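Local atomic coordinates of hypothetical protein PA3499 (Pseudomonas aeruginosa, PDB entry 2IG8), a protein that is of unknown function but belongs to the YjgF-like superfamily of small alpha/beta proteins and assembles here as a trimer. Residues B[82-87]-B[114-119]; B[34-39]-B[125-130]; B[52-57]-B[94-99]. One frame throughout, in Å; residues are numbered along the deposited sequence.

Interaction 1: B[82-87]-B[114-119]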
loop_
_atom_site.group_PDB
_atom_site.type_symbol
_atom_site.label_atom_id
_atom_site.label_comp_id
_atom_site.label_asym_id
_atom_site.label_seq_id
_atom_site.Cartn_x
_atom_site.Cartn_y
_atom_site.Cartn_z
ATOM N N ASN B 82 3.708 5.811 2.471
ATOM C CA ASN B 82 4.264 4.496 2.729
ATOM C C ASN B 82 5.705 4.441 2.261
ATOM O O ASN B 82 6.010 4.751 1.106
ATOM C CB ASN B 82 3.415 3.424 2.115
ATOM C CG ASN B 82 2.072 3.290 2.828
ATOM O OD1 ASN B 82 1.899 3.761 3.967
ATOM N ND2 ASN B 82 1.133 2.719 2.170
ATOM N N VAL B 83 6.580 4.048 3.173
ATOM C CA VAL B 83 8.011 4.232 2.988
ATOM C C VAL B 83 8.664 2.864 2.986
ATOM O O VAL B 83 8.427 2.040 3.893
ATOM C CB VAL B 83 8.606 5.090 4.110
ATOM C CG1 VAL B 83 10.130 5.291 3.870
ATOM C CG2 VAL B 83 7.827 6.418 4.211
ATOM N N TYR B 84 9.434 2.607 1.940
ATOM C CA TYR B 84 10.153 1.355 1.797
ATOM C C TYR B 84 11.625 1.690 1.832
ATOM O O TYR B 84 12.109 2.421 0.964
ATOM C CB TYR B 84 9.823 0.702 0.452
ATOM C CG TYR B 84 8.365 0.553 0.237
ATOM C CD1 TYR B 84 7.677 -0.464 0.871
ATOM C CD2 TYR B 84 7.646 1.448 -0.568
ATOM C CE1 TYR B 84 6.304 -0.597 0.721
ATOM C CE2 TYR B 84 6.257 1.311 -0.725
ATOM C CZ TYR B 84 5.605 0.288 -0.087
ATOM O OH TYR B 84 4.233 0.093 -0.234
ATOM N N VAL B 85 12.329 1.137 2.819
ATOM C CA VAL B 85 13.755 1.359 3.005
ATOM C C VAL B 85 14.517 0.061 2.803
ATOM O O VAL B 85 14.001 -1.035 3.038
ATOM C CB VAL B 85 14.080 1.961 4.422
ATOM C CG1 VAL B 85 13.401 3.306 4.609
ATOM C CG2 VAL B 85 13.729 0.950 5.581
ATOM N N THR B 86 15.762 0.160 2.346
ATOM C CA THR B 86 16.588 -1.024 2.243
ATOM C C THR B 86 17.271 -1.396 3.557
ATOM O O THR B 86 17.723 -2.523 3.709
ATOM C CB THR B 86 17.662 -0.875 1.142
ATOM O OG1 THR B 86 18.441 0.290 1.413
ATOM C CG2 THR B 86 16.995 -0.777 -0.235
ATOM N N ARG B 87 17.349 -0.441 4.484
ATOM C CA ARG B 87 17.983 -0.622 5.784
ATOM C C ARG B 87 17.069 -0.042 6.850
ATOM O O ARG B 87 16.893 1.192 6.944
ATOM C CB ARG B 87 19.363 0.071 5.847
ATOM C CG ARG B 87 20.277 -0.302 4.700
ATOM C CD ARG B 87 21.665 0.341 4.821
ATOM N NE ARG B 87 21.567 1.786 4.846
ATOM C CZ ARG B 87 22.594 2.625 4.725
ATOM N NH1 ARG B 87 23.826 2.191 4.549
ATOM N NH2 ARG B 87 22.369 3.916 4.797
ATOM N N VAL B 114 8.625 0.085 6.200
ATOM C CA VAL B 114 9.099 -1.282 6.298
ATOM C C VAL B 114 10.401 -1.428 5.514
ATOM O O VAL B 114 10.700 -0.639 4.606
ATOM C CB VAL B 114 8.058 -2.345 5.808
ATOM C CG1 VAL B 114 6.749 -2.281 6.676
ATOM C CG2 VAL B 114 7.764 -2.217 4.303
ATOM N N GLU B 115 11.193 -2.418 5.890
ATOM C CA GLU B 115 12.413 -2.694 5.127
ATOM C C GLU B 115 12.133 -3.732 4.047
ATOM O O GLU B 115 11.723 -4.849 4.334
ATOM C CB GLU B 115 13.518 -3.185 6.034
ATOM C CG GLU B 115 14.850 -3.352 5.342
ATOM C CD GLU B 115 15.800 -4.196 6.160
ATOM O OE1 GLU B 115 16.412 -3.666 7.104
ATOM O OE2 GLU B 115 15.948 -5.379 5.829
ATOM N N VAL B 116 12.378 -3.348 2.806
ATOM C CA VAL B 116 12.275 -4.263 1.678
ATOM C C VAL B 116 13.660 -4.844 1.385
ATOM O O VAL B 116 14.699 -4.363 1.881
ATOM C CB VAL B 116 11.667 -3.543 0.436
ATOM C CG1 VAL B 116 10.175 -3.124 0.708
ATOM C CG2 VAL B 116 12.509 -2.377 0.010
ATOM N N SER B 117 13.698 -5.880 0.574
ATOM C CA SER B 117 14.969 -6.515 0.296
ATOM C C SER B 117 15.623 -5.899 -0.934
ATOM O O SER B 117 16.803 -6.120 -1.172
ATOM C CB SER B 117 14.812 -8.031 0.199
ATOM O OG SER B 117 13.926 -8.401 -0.823
ATOM N N GLY B 118 14.896 -5.068 -1.679
ATOM C CA GLY B 118 15.493 -4.418 -2.845
ATOM C C GLY B 118 14.617 -3.348 -3.469
ATOM O O GLY B 118 13.389 -3.413 -3.403
ATOM N N LEU B 119 15.271 -2.365 -4.074
ATOM C CA LEU B 119 14.613 -1.335 -4.873
ATOM C C LEU B 119 15.155 -1.363 -6.285
ATOM O O LEU B 119 16.160 -2.021 -6.561
ATOM C CB LEU B 119 14.819 0.047 -4.228
ATOM C CG LEU B 119 14.264 0.186 -2.805
ATOM C CD1 LEU B 119 14.648 1.549 -2.212
ATOM C CD2 LEU B 119 12.733 -0.016 -2.752
HETATM O O HOH W 1 17.260 -4.442 1.975
#
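With chi1 at -53°, Tyr84 sets its CG anti to its own carbonyl carbon, beside the backbone N, and Val114 puts CG1 in the same position, which leaves its CG2 turned to the ring. The two side chains then run alongside each other on one face of the sheet, Tyr84 CD1 lying 3.9 Å from Val114 CG2. Val116 crosses the tyrosine obliquely, and its CG1 reaches Tyr84 CD1 at 3.7 Å. Beyond this, Leu119 returns to touch Thr86 CG2 with its CD1.

The backbones run parallel, pairing Tyr84 with Val114 and Val85 with Glu115. Val114 is held at both ends: its N donates to Val83 O at 3.0 Å, and its O accepts from Val85 N in a nearly straight bond (173°). The third rung, Val116 N to Val85 O at 2.8 Å, is more bent at 144°, where the strands are ending. Past the last direct bond, one water donates to both Thr86 O and Val116 O.

On the face shared with Val85, Glu115 has CG anti to its backbone N, so its extended chain passes along the Val85 and Thr86 carbonyls, with CG 3.4 Å from Thr86 O. Its carboxylate is gripped elsewhere, OE1 by Ile88 N and OE2 by Ser117 OG of the third subunit. Tyr84 packs on Thr112 of the second subunit. Parallel neighbours joined through helix 91-101 make this the paired C-terminal ends of the two parallel strands of a beta-alpha-beta crossover, whose outer strand 110-115 lies against other subunits of the trimer.

Interaction 2: B[34-39]-B[125-130]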
loop_
_atom_site.group_PDB
_atom_site.type_symbol
_atom_site.label_atom_id
_atom_site.label_comp_id
_atom_site.label_asym_id
_atom_site.label_seq_id
_atom_site.Cartn_x
_atom_site.Cartn_y
_atom_site.Cartn_z
ATOM N N GLY B 34 5.365 5.348 -7.003
ATOM C CA GLY B 34 6.424 5.389 -6.022
ATOM C C GLY B 34 7.566 6.231 -6.545
ATOM O O GLY B 34 7.959 6.115 -7.718
ATOM N N MET B 35 8.070 7.101 -5.686
ATOM C CA MET B 35 9.145 8.013 -6.044
ATOM C C MET B 35 10.465 7.641 -5.361
ATOM O O MET B 35 10.493 7.192 -4.213
ATOM C CB MET B 35 8.739 9.454 -5.716
ATOM C CG MET B 35 7.670 10.057 -6.679
ATOM S SD MET B 35 8.221 10.382 -8.375
ATOM C CE MET B 35 7.179 9.187 -9.269
ATOM N N THR B 36 11.562 7.817 -6.103
ATOM C CA THR B 36 12.894 7.510 -5.627
ATOM C C THR B 36 13.827 8.685 -5.964
ATOM O O THR B 36 13.458 9.598 -6.733
ATOM C CB THR B 36 13.483 6.253 -6.280
ATOM O OG1 THR B 36 13.921 6.576 -7.603
ATOM C CG2 THR B 36 12.480 5.090 -6.324
ATOM N N ALA B 37 15.042 8.635 -5.413
ATOM C CA ALA B 37 16.014 9.687 -5.629
ATOM C C ALA B 37 16.903 9.453 -6.878
ATOM O O ALA B 37 17.853 10.169 -7.100
ATOM C CB ALA B 37 16.869 9.908 -4.347
ATOM N N HIS B 38 16.565 8.471 -7.703
ATOM C CA HIS B 38 17.235 8.246 -8.989
ATOM C C HIS B 38 16.648 9.237 -10.019
ATOM O O HIS B 38 15.442 9.424 -10.062
ATOM C CB HIS B 38 16.988 6.808 -9.455
ATOM C CG HIS B 38 17.691 6.445 -10.731
ATOM N ND1 HIS B 38 17.053 6.441 -11.949
ATOM C CD2 HIS B 38 18.971 6.088 -10.978
ATOM C CE1 HIS B 38 17.912 6.095 -12.895
ATOM N NE2 HIS B 38 19.088 5.887 -12.336
ATOM N N PRO B 39 17.472 9.796 -10.908
ATOM C CA PRO B 39 18.914 9.583 -11.154
ATOM C C PRO B 39 19.921 10.394 -10.357
ATOM O O PRO B 39 21.118 10.172 -10.536
ATOM C CB PRO B 39 19.044 9.893 -12.647
ATOM C CG PRO B 39 18.026 10.976 -12.885
ATOM C CD PRO B 39 16.863 10.640 -11.963
ATOM N N LEU B 125 18.226 3.851 -1.337
ATOM C CA LEU B 125 17.989 3.490 0.058
ATOM C C LEU B 125 16.508 3.616 0.450
ATOM O O LEU B 125 16.118 3.112 1.491
ATOM C CB LEU B 125 18.795 4.409 0.992
ATOM C CG LEU B 125 20.309 4.267 0.946
ATOM C CD1 LEU B 125 20.998 5.418 1.763
ATOM C CD2 LEU B 125 20.685 2.873 1.421
ATOM N N VAL B 126 15.708 4.311 -0.368
ATOM C CA VAL B 126 14.307 4.587 -0.025
ATOM C C VAL B 126 13.438 4.837 -1.253
ATOM O O VAL B 126 13.886 5.367 -2.281
ATOM C CB VAL B 126 14.198 5.761 1.016
ATOM C CG1 VAL B 126 14.698 7.096 0.408
ATOM C CG2 VAL B 126 12.757 5.934 1.549
ATOM N N GLU B 127 12.182 4.405 -1.146
ATOM C CA GLU B 127 11.147 4.726 -2.101
ATOM C C GLU B 127 9.899 5.072 -1.283
ATOM O O GLU B 127 9.629 4.438 -0.264
ATOM C CB GLU B 127 10.889 3.541 -3.040
ATOM C CG GLU B 127 9.744 3.766 -3.997
ATOM C CD GLU B 127 9.867 2.984 -5.316
ATOM O OE1 GLU B 127 10.861 2.266 -5.540
ATOM O OE2 GLU B 127 8.955 3.121 -6.141
ATOM N N ILE B 128 9.184 6.104 -1.713
ATOM C CA ILE B 128 7.980 6.510 -1.019
ATOM C C ILE B 128 6.784 6.528 -1.950
ATOM O O ILE B 128 6.833 7.104 -3.053
ATOM C CB ILE B 128 8.151 7.874 -0.336
ATOM C CG1 ILE B 128 9.306 7.815 0.683
ATOM C CG2 ILE B 128 6.810 8.297 0.292
ATOM C CD1 ILE B 128 9.653 9.167 1.410
ATOM N N ASP B 129 5.718 5.870 -1.496
ATOM C CA ASP B 129 4.431 5.872 -2.152
ATOM C C ASP B 129 3.540 6.863 -1.415
ATOM O O ASP B 129 3.196 6.633 -0.239
ATOM C CB ASP B 129 3.842 4.449 -2.103
ATOM C CG ASP B 129 2.667 4.239 -3.059
ATOM O OD1 ASP B 129 2.282 5.171 -3.818
ATOM O OD2 ASP B 129 2.088 3.127 -3.030
ATOM N N ALA B 130 3.220 7.979 -2.070
ATOM C CA ALA B 130 2.537 9.124 -1.436
ATOM C C ALA B 130 1.070 9.173 -1.889
ATOM O O ALA B 130 0.757 8.964 -3.069
ATOM C CB ALA B 130 3.232 10.464 -1.780
HETATM O O HOH W 2 15.677 7.119 -3.133
#
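Thr36 and Glu127 cross obliquely on one face of the sheet, the threonine presenting its methyl rather than its hydroxyl to the carboxylate: Thr36 CG2 lies 3.3 Å from Glu127 OE1. Two torsions account for this. Thr36 (chi1 77°) places CG2 anti to its carbonyl carbon, while Glu127 (chi1 175°) has CG anti to its backbone N and an extended chain that leans over the opposing strand. The other carboxylate oxygen, Glu127 OE2, sits 3.4 Å from Gly34 CA, packed against the glycine backbone.

Met35 and Ile128 share the opposite face. Their side chains leave the backbone together but do not meet, since the isoleucine turns toward Val60 of helix 53-70. What joins this pair is the backbone, a pair of reciprocal bonds that identifies an antiparallel hydrogen-bonded pair. Met35 N donates almost straight (174°) to Ile128 O at 2.9 Å, although it stands above the carbonyl plane; Ile128 N returns a bond to Met35 O at 3.0 Å, this time in the plane of the carbonyl. Glu127 CA adds a CA-H...O contact to Met35 O at 3.3 Å.

Beyond Thr36 the strands part, and a water takes over, accepting from Ala37 N and donating to Val126 O. The Thr36 hydroxyl is turned to its own chain, where OG1 accepts from His38 N at 3.3 Å. Asp129, farther along, carries a salt bridge to Lys80 of the second subunit. The whole is an antiparallel strand pair of the mixed sheet, fraying at one end into an ST turn at Thr36-His38.

Interaction 3: B[52-57]-B[94-99]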
loop_
_atom_site.group_PDB
_atom_site.type_symbol
_atom_site.label_atom_id
_atom_site.label_comp_id
_atom_site.label_asym_id
_atom_site.label_seq_id
_atom_site.Cartn_x
_atom_site.Cartn_y
_atom_site.Cartn_z
ATOM N N ASP B 52 23.035 9.799 1.371
ATOM C CA ASP B 52 22.541 8.998 2.491
ATOM C C ASP B 52 21.016 8.995 2.549
ATOM O O ASP B 52 20.346 9.645 1.723
ATOM C CB ASP B 52 23.189 9.442 3.825
ATOM C CG ASP B 52 22.812 10.877 4.283
ATOM O OD1 ASP B 52 21.823 11.484 3.786
ATOM O OD2 ASP B 52 23.592 11.418 5.142
ATOM N N ALA B 53 20.459 8.288 3.533
ATOM C CA ALA B 53 19.005 8.058 3.567
ATOM C C ALA B 53 18.214 9.350 3.757
ATOM O O ALA B 53 17.172 9.535 3.139
ATOM C CB ALA B 53 18.640 7.057 4.672
ATOM N N HIS B 54 18.714 10.233 4.629
ATOM C CA HIS B 54 18.102 11.518 4.873
ATOM C C HIS B 54 18.084 12.355 3.579
ATOM O O HIS B 54 17.046 12.887 3.216
ATOM C CB HIS B 54 18.885 12.224 5.960
ATOM C CG HIS B 54 18.376 13.576 6.333
ATOM N ND1 HIS B 54 18.961 14.318 7.328
ATOM C CD2 HIS B 54 17.297 14.288 5.932
ATOM C CE1 HIS B 54 18.304 15.460 7.471
ATOM N NE2 HIS B 54 17.314 15.478 6.609
ATOM N N ALA B 55 19.233 12.463 2.911
ATOM C CA ALA B 55 19.309 13.205 1.654
ATOM C C ALA B 55 18.381 12.593 0.568
ATOM O O ALA B 55 17.650 13.336 -0.141
ATOM C CB ALA B 55 20.779 13.346 1.156
ATOM N N GLN B 56 18.387 11.266 0.450
ATOM C CA GLN B 56 17.533 10.602 -0.507
ATOM C C GLN B 56 16.055 10.869 -0.190
ATOM O O GLN B 56 15.272 11.140 -1.097
ATOM C CB GLN B 56 17.802 9.105 -0.587
ATOM C CG GLN B 56 19.163 8.723 -1.230
ATOM C CD GLN B 56 19.273 7.283 -1.649
ATOM O OE1 GLN B 56 18.278 6.646 -1.995
ATOM N NE2 GLN B 56 20.527 6.757 -1.673
ATOM N N ALA B 57 15.677 10.771 1.079
ATOM C CA ALA B 57 14.261 10.952 1.436
ATOM C C ALA B 57 13.805 12.372 1.082
ATOM O O ALA B 57 12.716 12.564 0.572
ATOM C CB ALA B 57 14.015 10.635 2.901
ATOM N N ILE B 94 14.720 8.985 7.749
ATOM C CA ILE B 94 13.463 9.337 7.106
ATOM C C ILE B 94 12.658 10.283 8.033
ATOM O O ILE B 94 12.098 11.304 7.578
ATOM C CB ILE B 94 12.660 8.054 6.689
ATOM C CG1 ILE B 94 13.143 7.438 5.364
ATOM C CG2 ILE B 94 11.234 8.412 6.437
ATOM C CD1 ILE B 94 14.564 7.289 5.051
ATOM N N GLY B 95 12.619 9.984 9.326
ATOM C CA GLY B 95 12.004 10.905 10.305
ATOM C C GLY B 95 12.539 12.341 10.231
ATOM O O GLY B 95 11.770 13.310 10.159
ATOM N N ARG B 96 13.855 12.478 10.161
ATOM C CA ARG B 96 14.490 13.777 10.079
ATOM C C ARG B 96 14.083 14.509 8.817
ATOM O O ARG B 96 13.759 15.667 8.888
ATOM C CB ARG B 96 15.997 13.634 10.052
ATOM C CG ARG B 96 16.632 13.626 11.384
ATOM C CD ARG B 96 18.146 13.628 11.236
ATOM N NE ARG B 96 18.824 13.582 12.540
ATOM C CZ ARG B 96 18.891 12.510 13.328
ATOM N NH1 ARG B 96 18.287 11.338 13.004
ATOM N NH2 ARG B 96 19.564 12.624 14.457
ATOM N N ALA B 97 14.068 13.790 7.691
ATOM C CA ALA B 97 13.623 14.330 6.401
ATOM C C ALA B 97 12.187 14.876 6.484
ATOM O O ALA B 97 11.899 15.996 6.057
ATOM C CB ALA B 97 13.725 13.287 5.313
ATOM N N ARG B 98 11.299 14.082 7.084
ATOM C CA ARG B 98 9.937 14.502 7.277
ATOM C C ARG B 98 9.812 15.735 8.171
ATOM O O ARG B 98 9.022 16.654 7.856
ATOM C CB ARG B 98 9.097 13.355 7.809
ATOM C CG ARG B 98 8.782 12.344 6.732
ATOM C CD ARG B 98 7.711 11.374 7.181
ATOM N NE ARG B 98 8.201 10.445 8.189
ATOM C CZ ARG B 98 7.739 9.208 8.374
ATOM N NH1 ARG B 98 8.283 8.448 9.313
ATOM N NH2 ARG B 98 6.744 8.726 7.644
ATOM N N GLN B 99 10.571 15.795 9.254
ATOM C CA GLN B 99 10.499 16.975 10.130
ATOM C C GLN B 99 10.871 18.225 9.334
ATOM O O GLN B 99 10.246 19.276 9.472
ATOM C CB GLN B 99 11.406 16.835 11.346
ATOM C CG GLN B 99 10.894 15.779 12.344
ATOM C CD GLN B 99 9.715 16.234 13.182
ATOM O OE1 GLN B 99 9.330 17.398 13.181
ATOM N NE2 GLN B 99 9.124 15.291 13.903
#
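Gln56 NE2 is among the best-held polar atoms, gripped by two carbonyl oxygens, Leu51 O and Glu123 O; its OE1 takes a further bond from Leu125 N, so the buried amide ties the start of helix 53-70 to the loop before strand 126-133. At the helix terminus, Asp52 is the N-cap: its OD1 accepts from Ala55 N at 2.9 Å, met nearly along the C-O axis and almost straight (168°). The motif is a close helix-helix crossing on one side of the alpha/beta fold. The axes of the segments 53-57 and 94-99, in helices 53-70 and 91-101, approach to 8.1 Å at a signed angle of -43°, a short separation consistent with the alanines at the interface.

Alanine meets alanine at its centre, Ala57 CB lying 3.6 Å from Ala97 CB. Ile94 reaches the same place from one side. Its CB points away from the other helix, but CG1 lies anti to the carbonyl carbon and chi2 swings CD1 back, so that this methyl contacts both Ala57 CB, at 4.0 Å, and Ala53 CB, at 4.1 Å. Val83 and Val126 of the sheet pack on the isoleucine, which bridges the helix pair and the strands beneath.

His54, partly exposed, lies at the outer edge. With CG anti to its backbone N, the ring extends to the second helix, where CD2 comes 3.7 Å from Ala97 CA. The bond from NE2 to Glu100 OE1 helps set the ring's rotation, and a nearby carboxylate might favour a protonated imidazole. Arg96 crosses the histidine at about a right angle, then continues outward as an extended chain; its CB makes a CH-pi contact over one ring face, 4.0 Å from the His54 centroid and 13° off the normal.

Overall arrangement
Interactions 1 and 2 pair neighbouring strands at two places in one run of four, 110-115, 78-85, 126-133 and 29-36; the middle two are themselves bonded, Asn82 O lying 2.8 Å from Asp129 N. Both are backbone hydrogen-bonding contacts, parallel in the first and antiparallel in the second, each extended by a water. Interaction 3 instead relies on apolar and CH-pi packing between the helices that cover the sheet. Ile94, Val83 and Val126 bring the three together. All are largely buried. Interaction 2 is the most central, its centre about 6 Å from the chain centre, against about 11 Å for interaction 3 and about 14 Å for interaction 1, which makes many contacts with both other subunits.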